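Local coordinates for anthranilate-CoA ligase (Stigmatella aurantiaca, PDB 4WV3), which belongs to the AMP-binding (ANL) enzyme family, built from a large N-terminal region and a smaller C-terminal domain, at residues A[166-172]-A[186-192]; A[195-201]-A[229-234]; A[429-435]-A[482-486]. All coordinates share one frame; numbering follows the deposited sequence.

From the N terminus, the three contacts follow one another in series, neither nested nor crossed. Contact 1 closes first, bringing 166-172 against 186-192 across the 13 residues of a beta-hairpin and its loop. Contact 2 opens three residues later on the same helix and packs helix 191-204 against helix 221-234, closing a 27-residue excursion. The two touch directly: Tyr192 CD1 lies 3.5 Å from Ile229 CG1. Contact 3 is separate. It closes 46 residues of the C-terminal domain by joining helix 426-433 to the end of helix 470-483, with its centre about 42 Å from that of contact 1 and about 36 Å from that of contact 2.

Contact 1: A[166-172]-A[186-192]; sequences REDICSL and PHAHKDY
Cys170 CB sits over one face of the His189 imidazole, 3.4 Å from the ring centroid and 14° off its normal, a CH-pi contact; a water bound to NE2 lies in plane at the edge and also donates to Ile169 O. His189 ND1 is hydrogen-bonded to the backbone N of Ala12. Ser171 OG lies in plane at the Tyr192 edge, hydrogen-bonded to Tyr192 OH at 2.6 Å, while Phe323 meets that ring edge-to-face and Cys170 SG approaches it obliquely, 3.5 Å from Tyr192 CE2. These rings flank the base of an antiparallel beta-hairpin, strands 169-175 and 183-188, whose connecting loop is the Ser/Thr/Gly-rich segment characteristic of AMP-binding enzymes.

A classic beta bulge shifts the register: Cys170 and Ser171 both face His187. His187 O accepts Cys170 N at 3.0 Å, nearly straight (172°), and Ser171 N only weakly at 3.5 Å, whereas His187 N returns a bond to Ser171 O. With chi1 at 68°, Cys170 SG lies between its own N and carbonyl carbon, which places the sulfur over the His189 face. On the face away from Ser171 and Tyr192, Ile169 CG2 runs alongside Pro186 CB.

A type I turn leads into helix 191-204. His187 NE2 is hydrogen-bonded to Thr320 O, and Asp191 OD2 accepts His187 ND1 at 2.9 Å and Ala188 N at 2.8 Å from opposite faces of its carboxylate plane.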
loop_
_atom_site.group_PDB
_atom_site.type_symbol
_atom_site.label_atom_id
_atom_site.label_comp_id
_atom_site.label_asym_id
_atom_site.label_seq_id
_atom_site.Cartn_x
_atom_site.Cartn_y
_atom_site.Cartn_z
ATOM N N ARG A 166 0.798 15.849 -19.245
ATOM C CA ARG A 166 0.965 14.517 -18.675
ATOM C C ARG A 166 1.837 14.552 -17.420
ATOM O O ARG A 166 1.857 13.600 -16.641
ATOM C CB ARG A 166 1.532 13.535 -19.704
ATOM C CG ARG A 166 2.964 13.806 -20.128
ATOM C CD ARG A 166 3.514 12.631 -20.925
ATOM N NE ARG A 166 4.901 12.833 -21.333
ATOM C CZ ARG A 166 5.297 12.977 -22.594
ATOM N NH1 ARG A 166 4.411 12.935 -23.581
ATOM N NH2 ARG A 166 6.582 13.156 -22.870
ATOM N N GLU A 167 2.544 15.660 -17.225
ATOM C CA GLU A 167 3.407 15.826 -16.063
ATOM C C GLU A 167 2.734 16.632 -14.954
ATOM O O GLU A 167 3.308 16.819 -13.881
ATOM C CB GLU A 167 4.726 16.480 -16.469
ATOM C CG GLU A 167 5.490 15.702 -17.526
ATOM C CD GLU A 167 6.792 16.371 -17.916
ATOM O OE1 GLU A 167 7.222 17.302 -17.203
ATOM O OE2 GLU A 167 7.383 15.964 -18.939
ATOM N N ASP A 168 1.519 17.107 -15.214
ATOM C CA ASP A 168 0.755 17.834 -14.205
ATOM C C ASP A 168 0.299 16.901 -13.091
ATOM O O ASP A 168 -0.030 15.742 -13.340
ATOM C CB ASP A 168 -0.458 18.526 -14.829
ATOM C CG ASP A 168 -0.098 19.828 -15.517
ATOM O OD1 ASP A 168 0.865 20.492 -15.077
ATOM O OD2 ASP A 168 -0.786 20.191 -16.495
ATOM N N ILE A 169 0.275 17.414 -11.866
ATOM C CA ILE A 169 -0.138 16.633 -10.706
ATOM C C ILE A 169 -1.637 16.345 -10.743
ATOM O O ILE A 169 -2.441 17.241 -11.000
ATOM C CB ILE A 169 0.202 17.365 -9.392
ATOM C CG1 ILE A 169 1.679 17.768 -9.371
ATOM C CG2 ILE A 169 -0.142 16.501 -8.188
ATOM C CD1 ILE A 169 2.633 16.599 -9.485
ATOM N N CYS A 170 -2.009 15.093 -10.487
ATOM C CA CYS A 170 -3.418 14.711 -10.458
ATOM C C CYS A 170 -3.820 14.075 -9.130
ATOM O O CYS A 170 -5.007 13.895 -8.858
ATOM C CB CYS A 170 -3.752 13.764 -11.615
ATOM S SG CYS A 170 -2.991 12.131 -11.511
ATOM N N SER A 171 -2.835 13.739 -8.304
ATOM C CA SER A 171 -3.120 13.140 -7.003
ATOM C C SER A 171 -2.067 13.474 -5.951
ATOM O O SER A 171 -0.922 13.786 -6.274
ATOM C CB SER A 171 -3.275 11.622 -7.125
ATOM O OG SER A 171 -2.052 11.006 -7.487
ATOM N N LEU A 172 -2.475 13.403 -4.688
ATOM C CA LEU A 172 -1.583 13.664 -3.566
ATOM C C LEU A 172 -1.841 12.657 -2.449
ATOM O O LEU A 172 -2.903 12.666 -1.825
ATOM C CB LEU A 172 -1.780 15.091 -3.052
ATOM C CG LEU A 172 -0.962 15.505 -1.827
ATOM C CD1 LEU A 172 0.525 15.355 -2.101
ATOM C CD2 LEU A 172 -1.293 16.934 -1.424
ATOM N N PRO A 186 3.006 13.810 -4.384
ATOM C CA PRO A 186 2.264 14.135 -5.605
ATOM C C PRO A 186 2.690 13.278 -6.795
ATOM O O PRO A 186 3.884 13.067 -7.013
ATOM C CB PRO A 186 2.636 15.599 -5.849
ATOM C CG PRO A 186 4.012 15.722 -5.292
ATOM C CD PRO A 186 4.096 14.768 -4.127
ATOM N N HIS A 187 1.713 12.786 -7.551
ATOM C CA HIS A 187 1.991 12.031 -8.768
ATOM C C HIS A 187 1.304 12.659 -9.975
ATOM O O HIS A 187 0.220 13.232 -9.859
ATOM C CB HIS A 187 1.567 10.566 -8.621
ATOM C CG HIS A 187 2.594 9.705 -7.957
ATOM N ND1 HIS A 187 3.755 9.311 -8.588
ATOM C CD2 HIS A 187 2.635 9.156 -6.720
ATOM C CE1 HIS A 187 4.468 8.561 -7.767
ATOM N NE2 HIS A 187 3.810 8.450 -6.626
ATOM N N ALA A 188 1.946 12.548 -11.131
ATOM C CA ALA A 188 1.421 13.131 -12.357
ATOM C C ALA A 188 0.481 12.166 -13.069
ATOM O O ALA A 188 0.423 10.982 -12.735
ATOM C CB ALA A 188 2.559 13.542 -13.276
ATOM N N HIS A 189 -0.253 12.683 -14.051
ATOM C CA HIS A 189 -1.172 11.873 -14.844
ATOM C C HIS A 189 -0.456 10.702 -15.507
ATOM O O HIS A 189 -1.002 9.605 -15.596
ATOM C CB HIS A 189 -1.859 12.726 -15.915
ATOM C CG HIS A 189 -2.787 13.765 -15.365
ATOM N ND1 HIS A 189 -4.145 13.562 -15.248
ATOM C CD2 HIS A 189 -2.553 15.019 -14.908
ATOM C CE1 HIS A 189 -4.708 14.645 -14.742
ATOM N NE2 HIS A 189 -3.764 15.543 -14.525
ATOM N N LYS A 190 0.772 10.942 -15.959
ATOM C CA LYS A 190 1.545 9.939 -16.686
ATOM C C LYS A 190 1.850 8.696 -15.854
ATOM O O LYS A 190 1.996 7.602 -16.395
ATOM C CB LYS A 190 2.853 10.542 -17.208
ATOM C CG LYS A 190 3.801 11.022 -16.121
ATOM C CD LYS A 190 5.159 11.395 -16.694
ATOM C CE LYS A 190 6.071 11.975 -15.623
ATOM N NZ LYS A 190 6.281 11.033 -14.488
ATOM N N ASP A 191 1.939 8.868 -14.540
ATOM C CA ASP A 191 2.342 7.785 -13.651
ATOM C C ASP A 191 1.337 6.638 -13.620
ATOM O O ASP A 191 1.701 5.489 -13.369
ATOM C CB ASP A 191 2.572 8.320 -12.237
ATOM C CG ASP A 191 3.665 9.366 -12.184
ATOM O OD1 ASP A 191 4.586 9.303 -13.026
ATOM O OD2 ASP A 191 3.605 10.250 -11.305
ATOM N N TYR A 192 0.074 6.952 -13.884
ATOM C CA TYR A 192 -0.991 5.954 -13.798
ATOM C C TYR A 192 -0.988 4.907 -14.923
ATOM O O TYR A 192 -0.997 3.709 -14.639
ATOM C CB TYR A 192 -2.361 6.627 -13.632
ATOM C CG TYR A 192 -2.566 7.213 -12.254
ATOM C CD1 TYR A 192 -3.381 6.579 -11.327
ATOM C CD2 TYR A 192 -1.926 8.385 -11.872
ATOM C CE1 TYR A 192 -3.568 7.103 -10.064
ATOM C CE2 TYR A 192 -2.104 8.916 -10.609
ATOM C CZ TYR A 192 -2.926 8.270 -9.709
ATOM O OH TYR A 192 -3.110 8.788 -8.450
HETATM O O HOH W 1 -4.273 18.079 -13.249
#

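Contact 2: A[195-201]-A[229-234]; sequences TAQLWGV and IFPWYV
Phe230 of helix 221-234 is the knob of this helix-helix contact, its ring inserted among Thr195, Ala196, Trp199 and Gly200 of helix 191-204. Phe230 CD1 comes to 3.4 Å from Ala196 CA, and Phe230 CE2 lies 3.5 Å from Trp199 CE3. The Phe230 and Trp199 rings meet rim to rim with planes 46° apart, neither covering the other's face, so this is not a stack. Thr195 O lies over a face of the phenyl ring, and His324 meets Phe230 edge-to-face. The Phe230 side chain is about 7 Å from the bound 5'-O-[(S)-[(2-aminobenzoyl)oxy](hydroxy)phosphoryl]adenosine. Within the segments the axes are nearly perpendicular (96°) and 9.1 Å apart at closest approach.

Outward from this knob, Ala196 CB turns to the face of Tyr233, 4.0 Å from the ring centroid but offset toward the rim near CG. A second apolar patch lies beyond it, where Val201 CG2 reaches Val234 CG1 at 3.6 Å and also approaches the edge of the Tyr233 ring.

The polar rim is reached through the tyrosine, whose CG is anti to its backbone N (chi1 179°), directing the ring across to the other helix. Tyr233 OH donates to Gln197 OE1 over 3.0 Å, in the carbonyl plane and on a lone pair. Gln197 NE2 is meanwhile bound to Asn202 OD1, a pairing consistent with the amide being turned with OE1 toward the tyrosine.

The chemistry is that of a mainly apolar fit, with one directional side-chain hydrogen bond across it at the margin.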
loop_
_atom_site.group_PDB
_atom_site.type_symbol
_atom_site.label_atom_id
_atom_site.label_comp_id
_atom_site.label_asym_id
_atom_site.label_seq_id
_atom_site.Cartn_x
_atom_site.Cartn_y
_atom_site.Cartn_z
ATOM N N THR A 195 2.594 2.884 -14.604
ATOM C CA THR A 195 2.649 1.818 -13.607
ATOM C C THR A 195 1.716 0.673 -13.988
ATOM O O THR A 195 2.011 -0.493 -13.723
ATOM C CB THR A 195 2.284 2.319 -12.193
ATOM O OG1 THR A 195 1.015 2.985 -12.229
ATOM C CG2 THR A 195 3.345 3.277 -11.671
ATOM N N ALA A 196 0.594 1.013 -14.613
ATOM C CA ALA A 196 -0.378 0.013 -15.038
ATOM C C ALA A 196 0.201 -0.891 -16.116
ATOM O O ALA A 196 -0.121 -2.078 -16.185
ATOM C CB ALA A 196 -1.654 0.681 -15.530
ATOM N N GLN A 197 1.062 -0.324 -16.952
ATOM C CA GLN A 197 1.686 -1.078 -18.030
ATOM C C GLN A 197 2.935 -1.807 -17.548
ATOM O O GLN A 197 3.084 -3.009 -17.772
ATOM C CB GLN A 197 2.040 -0.154 -19.196
ATOM C CG GLN A 197 2.566 -0.883 -20.422
ATOM C CD GLN A 197 1.513 -1.759 -21.073
ATOM O OE1 GLN A 197 0.392 -1.318 -21.326
ATOM N NE2 GLN A 197 1.867 -3.011 -21.342
ATOM N N LEU A 198 3.823 -1.077 -16.879
ATOM C CA LEU A 198 5.120 -1.612 -16.470
ATOM C C LEU A 198 5.025 -2.801 -15.515
ATOM O O LEU A 198 5.802 -3.751 -15.622
ATOM C CB LEU A 198 5.994 -0.512 -15.862
ATOM C CG LEU A 198 6.489 0.567 -16.830
ATOM C CD1 LEU A 198 7.344 1.597 -16.106
ATOM C CD2 LEU A 198 7.252 -0.056 -17.991
ATOM N N TRP A 199 4.078 -2.755 -14.584
ATOM C CA TRP A 199 3.913 -3.858 -13.643
ATOM C C TRP A 199 2.599 -4.614 -13.832
ATOM O O TRP A 199 2.592 -5.843 -13.899
ATOM C CB TRP A 199 4.037 -3.379 -12.196
ATOM C CG TRP A 199 3.948 -4.503 -11.213
ATOM C CD1 TRP A 199 4.976 -5.275 -10.755
ATOM C CD2 TRP A 199 2.762 -4.997 -10.579
ATOM N NE1 TRP A 199 4.504 -6.214 -9.870
ATOM C CE2 TRP A 199 3.148 -6.064 -9.744
ATOM C CE3 TRP A 199 1.411 -4.638 -10.633
ATOM C CZ2 TRP A 199 2.233 -6.776 -8.971
ATOM C CZ3 TRP A 199 0.505 -5.344 -9.864
ATOM C CH2 TRP A 199 0.920 -6.401 -9.043
ATOM N N GLY A 200 1.496 -3.874 -13.907
ATOM C CA GLY A 200 0.175 -4.469 -14.016
ATOM C C GLY A 200 0.030 -5.431 -15.180
ATOM O O GLY A 200 -0.539 -6.514 -15.035
ATOM N N VAL A 201 0.562 -5.040 -16.333
ATOM C CA VAL A 201 0.463 -5.857 -17.536
ATOM C C VAL A 201 1.725 -6.682 -17.768
ATOM O O VAL A 201 1.663 -7.906 -17.886
ATOM C CB VAL A 201 0.195 -4.985 -18.779
ATOM C CG1 VAL A 201 0.189 -5.837 -20.039
ATOM C CG2 VAL A 201 -1.118 -4.237 -18.625
ATOM N N ILE A 229 -6.780 1.255 -10.797
ATOM C CA ILE A 229 -6.061 1.795 -11.944
ATOM C C ILE A 229 -5.574 0.699 -12.888
ATOM O O ILE A 229 -5.763 0.786 -14.102
ATOM C CB ILE A 229 -4.861 2.652 -11.498
ATOM C CG1 ILE A 229 -5.321 3.747 -10.535
ATOM C CG2 ILE A 229 -4.156 3.255 -12.704
ATOM C CD1 ILE A 229 -6.381 4.662 -11.112
ATOM N N PHE A 230 -4.956 -0.332 -12.324
ATOM C CA PHE A 230 -4.404 -1.422 -13.129
ATOM C C PHE A 230 -5.473 -2.275 -13.839
ATOM O O PHE A 230 -5.359 -2.512 -15.041
ATOM C CB PHE A 230 -3.448 -2.311 -12.313
ATOM C CG PHE A 230 -2.267 -1.577 -11.720
ATOM C CD1 PHE A 230 -2.006 -0.252 -12.040
ATOM C CD2 PHE A 230 -1.411 -2.223 -10.844
ATOM C CE1 PHE A 230 -0.923 0.412 -11.494
ATOM C CE2 PHE A 230 -0.325 -1.565 -10.296
ATOM C CZ PHE A 230 -0.081 -0.245 -10.622
ATOM N N PRO A 231 -6.509 -2.743 -13.110
ATOM C CA PRO A 231 -7.498 -3.571 -13.812
ATOM C C PRO A 231 -8.323 -2.797 -14.841
ATOM O O PRO A 231 -8.636 -3.345 -15.896
ATOM C CB PRO A 231 -8.405 -4.070 -12.681
ATOM C CG PRO A 231 -8.246 -3.066 -11.597
ATOM C CD PRO A 231 -6.812 -2.647 -11.669
ATOM N N TRP A 232 -8.669 -1.549 -14.541
ATOM C CA TRP A 232 -9.467 -0.747 -15.464
ATOM C C TRP A 232 -8.665 -0.337 -16.696
ATOM O O TRP A 232 -9.233 -0.004 -17.736
ATOM C CB TRP A 232 -10.046 0.485 -14.763
ATOM C CG TRP A 232 -11.222 0.172 -13.887
ATOM C CD1 TRP A 232 -11.629 -1.063 -13.474
ATOM C CD2 TRP A 232 -12.153 1.108 -13.328
ATOM N NE1 TRP A 232 -12.750 -0.954 -12.687
ATOM C CE2 TRP A 232 -13.093 0.367 -12.584
ATOM C CE3 TRP A 232 -12.281 2.499 -13.384
ATOM C CZ2 TRP A 232 -14.145 0.971 -11.898
ATOM C CZ3 TRP A 232 -13.327 3.096 -12.703
ATOM C CH2 TRP A 232 -14.246 2.331 -11.972
ATOM N N TYR A 233 -7.344 -0.370 -16.569
ATOM C CA TYR A 233 -6.456 -0.052 -17.681
ATOM C C TYR A 233 -6.568 -1.100 -18.786
ATOM O O TYR A 233 -6.334 -0.806 -19.958
ATOM C CB TYR A 233 -5.012 0.058 -17.186
ATOM C CG TYR A 233 -3.998 0.360 -18.267
ATOM C CD1 TYR A 233 -3.904 1.629 -18.823
ATOM C CD2 TYR A 233 -3.123 -0.620 -18.718
ATOM C CE1 TYR A 233 -2.973 1.909 -19.807
ATOM C CE2 TYR A 233 -2.192 -0.349 -19.700
ATOM C CZ TYR A 233 -2.120 0.916 -20.242
ATOM O OH TYR A 233 -1.191 1.186 -21.220
ATOM N N VAL A 234 -6.935 -2.322 -18.407
ATOM C CA VAL A 234 -7.076 -3.411 -19.368
ATOM C C VAL A 234 -8.526 -3.862 -19.533
ATOM O O VAL A 234 -8.814 -4.776 -20.306
ATOM C CB VAL A 234 -6.212 -4.630 -18.982
ATOM C CG1 VAL A 234 -4.745 -4.242 -18.929
ATOM C CG2 VAL A 234 -6.666 -5.205 -17.652
HETATM O O HOH W 2 -3.123 -3.461 -15.686
#

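Contact 3: A[429-435]-A[482-486]; sequences VESTLIQ and EKMAA
Met484 lays its thioether across Val429 and Thr432, the close-packed part of the contact. The sulfur is the main point of touch: Met484 SD lies 3.6 Å from Val429 CA and 3.8 Å from Val429 CG1, while Met484 CE is 3.9 Å from Val429 CG1. The two side chains cross at about a right angle, so the sulfur rests on the base of the valine and is met by both its methyl branches. The chain, extended at chi2, carries SD to the valine, and the bend at chi3 (-51°) then turns CE toward Val429 CG1. Thr432 slides past Met484 in the opposite direction, with Thr432 OG1 3.7 Å from Met484 CG; that hydroxyl is hydrogen-bonded to Glu428 O, one turn earlier, and meets the methionine only by van der Waals contact.

The side toward solvent is looser. Lys483 CB reaches Thr432 CG2 at 3.6 Å, but the rest of the lysine is bent at chi2 and chi4 and carries NZ over to Gln435. The hydrogen bond from Lys483 NZ to Gln435 OE1, at 3.3 Å, is weak, and both residues are exposed. Only 229 Å² is buried between the segments, which fits a small apolar contact with a polar fringe.

Both segments belong to the C-terminal domain of the AMP-binding family. Met484 is the first residue to leave helical geometry after helix 470-483, and its side chain also touches Pro490. Helix 426-433 is held to that longer helix by Thr432 O, which accepts from His479 NE2, and by Leu433 packing on Ile476 and Cys480. Its side chains Val429 and Leu433 also lie on strand 439-448, and just beyond its end Ile434 and Gln435 touch helix 299-309.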
loop_
_atom_site.group_PDB
_atom_site.type_symbol
_atom_site.label_atom_id
_atom_site.label_comp_id
_atom_site.label_asym_id
_atom_site.label_seq_id
_atom_site.Cartn_x
_atom_site.Cartn_y
_atom_site.Cartn_z
ATOM N N VAL A 429 15.439 -12.612 10.638
ATOM C CA VAL A 429 15.127 -13.184 11.941
ATOM C C VAL A 429 13.627 -13.438 12.080
ATOM O O VAL A 429 13.210 -14.500 12.544
ATOM C CB VAL A 429 15.626 -12.287 13.093
ATOM C CG1 VAL A 429 15.325 -12.930 14.438
ATOM C CG2 VAL A 429 17.118 -12.033 12.952
ATOM N N GLU A 430 12.821 -12.465 11.663
ATOM C CA GLU A 430 11.368 -12.601 11.700
ATOM C C GLU A 430 10.890 -13.724 10.783
ATOM O O GLU A 430 9.939 -14.437 11.107
ATOM C CB GLU A 430 10.692 -11.283 11.311
ATOM C CG GLU A 430 10.846 -10.174 12.340
ATOM C CD GLU A 430 10.455 -8.812 11.795
ATOM O OE1 GLU A 430 9.848 -8.756 10.705
ATOM O OE2 GLU A 430 10.761 -7.794 12.453
ATOM N N SER A 431 11.556 -13.878 9.643
ATOM C CA SER A 431 11.208 -14.920 8.682
ATOM C C SER A 431 11.507 -16.305 9.241
ATOM O O SER A 431 10.839 -17.281 8.901
ATOM C CB SER A 431 11.966 -14.714 7.369
ATOM O OG SER A 431 11.699 -15.762 6.455
ATOM N N THR A 432 12.520 -16.383 10.098
ATOM C CA THR A 432 12.892 -17.638 10.733
ATOM C C THR A 432 11.912 -17.987 11.849
ATOM O O THR A 432 11.491 -19.137 11.981
ATOM C CB THR A 432 14.322 -17.576 11.304
ATOM O OG1 THR A 432 15.259 -17.410 10.232
ATOM C CG2 THR A 432 14.654 -18.849 12.065
ATOM N N LEU A 433 11.548 -16.985 12.643
ATOM C CA LEU A 433 10.617 -17.175 13.751
ATOM C C LEU A 433 9.247 -17.646 13.273
ATOM O O LEU A 433 8.606 -18.477 13.917
ATOM C CB LEU A 433 10.469 -15.879 14.550
ATOM C CG LEU A 433 11.665 -15.439 15.393
ATOM C CD1 LEU A 433 11.525 -13.981 15.792
ATOM C CD2 LEU A 433 11.786 -16.313 16.627
ATOM N N ILE A 434 8.805 -17.117 12.137
ATOM C CA ILE A 434 7.472 -17.420 11.626
ATOM C C ILE A 434 7.377 -18.842 11.068
ATOM O O ILE A 434 6.284 -19.342 10.805
ATOM C CB ILE A 434 7.028 -16.390 10.561
ATOM C CG1 ILE A 434 5.502 -16.270 10.531
ATOM C CG2 ILE A 434 7.596 -16.749 9.193
ATOM C CD1 ILE A 434 4.991 -15.173 9.623
ATOM N N GLN A 435 8.526 -19.492 10.896
ATOM C CA GLN A 435 8.557 -20.880 10.448
ATOM C C GLN A 435 7.936 -21.807 11.488
ATOM O O GLN A 435 7.349 -22.833 11.144
ATOM C CB GLN A 435 9.987 -21.323 10.136
ATOM C CG GLN A 435 10.579 -20.685 8.893
ATOM C CD GLN A 435 12.010 -21.116 8.642
ATOM O OE1 GLN A 435 12.650 -21.717 9.505
ATOM N NE2 GLN A 435 12.520 -20.810 7.455
ATOM N N GLU A 482 19.370 -23.371 15.386
ATOM C CA GLU A 482 19.616 -24.221 14.228
ATOM C C GLU A 482 19.615 -23.452 12.909
ATOM O O GLU A 482 20.276 -23.853 11.951
ATOM C CB GLU A 482 18.585 -25.350 14.166
ATOM C CG GLU A 482 18.717 -26.378 15.276
ATOM C CD GLU A 482 17.617 -27.422 15.237
ATOM O OE1 GLU A 482 16.486 -27.081 14.828
ATOM O OE2 GLU A 482 17.885 -28.583 15.611
ATOM N N LYS A 483 18.877 -22.347 12.860
ATOM C CA LYS A 483 18.661 -21.640 11.598
ATOM C C LYS A 483 19.453 -20.342 11.440
ATOM O O LYS A 483 19.732 -19.919 10.318
ATOM C CB LYS A 483 17.169 -21.371 11.382
ATOM C CG LYS A 483 16.448 -22.435 10.565
ATOM C CD LYS A 483 16.425 -23.777 11.276
ATOM C CE LYS A 483 15.758 -24.841 10.420
ATOM N NZ LYS A 483 14.356 -24.479 10.071
ATOM N N MET A 484 19.811 -19.707 12.552
ATOM C CA MET A 484 20.500 -18.422 12.489
ATOM C C MET A 484 21.831 -18.434 13.226
ATOM O O MET A 484 22.051 -19.251 14.121
ATOM C CB MET A 484 19.618 -17.311 13.058
ATOM C CG MET A 484 18.260 -17.190 12.399
ATOM S SD MET A 484 17.324 -15.816 13.089
ATOM C CE MET A 484 17.456 -16.175 14.837
ATOM N N ALA A 485 22.717 -17.519 12.842
ATOM C CA ALA A 485 23.989 -17.354 13.532
ATOM C C ALA A 485 23.730 -16.811 14.930
ATOM O O ALA A 485 22.682 -16.218 15.186
ATOM C CB ALA A 485 24.916 -16.433 12.752
ATOM N N ALA A 486 24.689 -17.015 15.828
ATOM C CA ALA A 486 24.499 -16.694 17.239
ATOM C C ALA A 486 24.176 -15.221 17.497
ATOM O O ALA A 486 23.348 -14.904 18.351
ATOM C CB ALA A 486 25.738 -17.095 18.027
#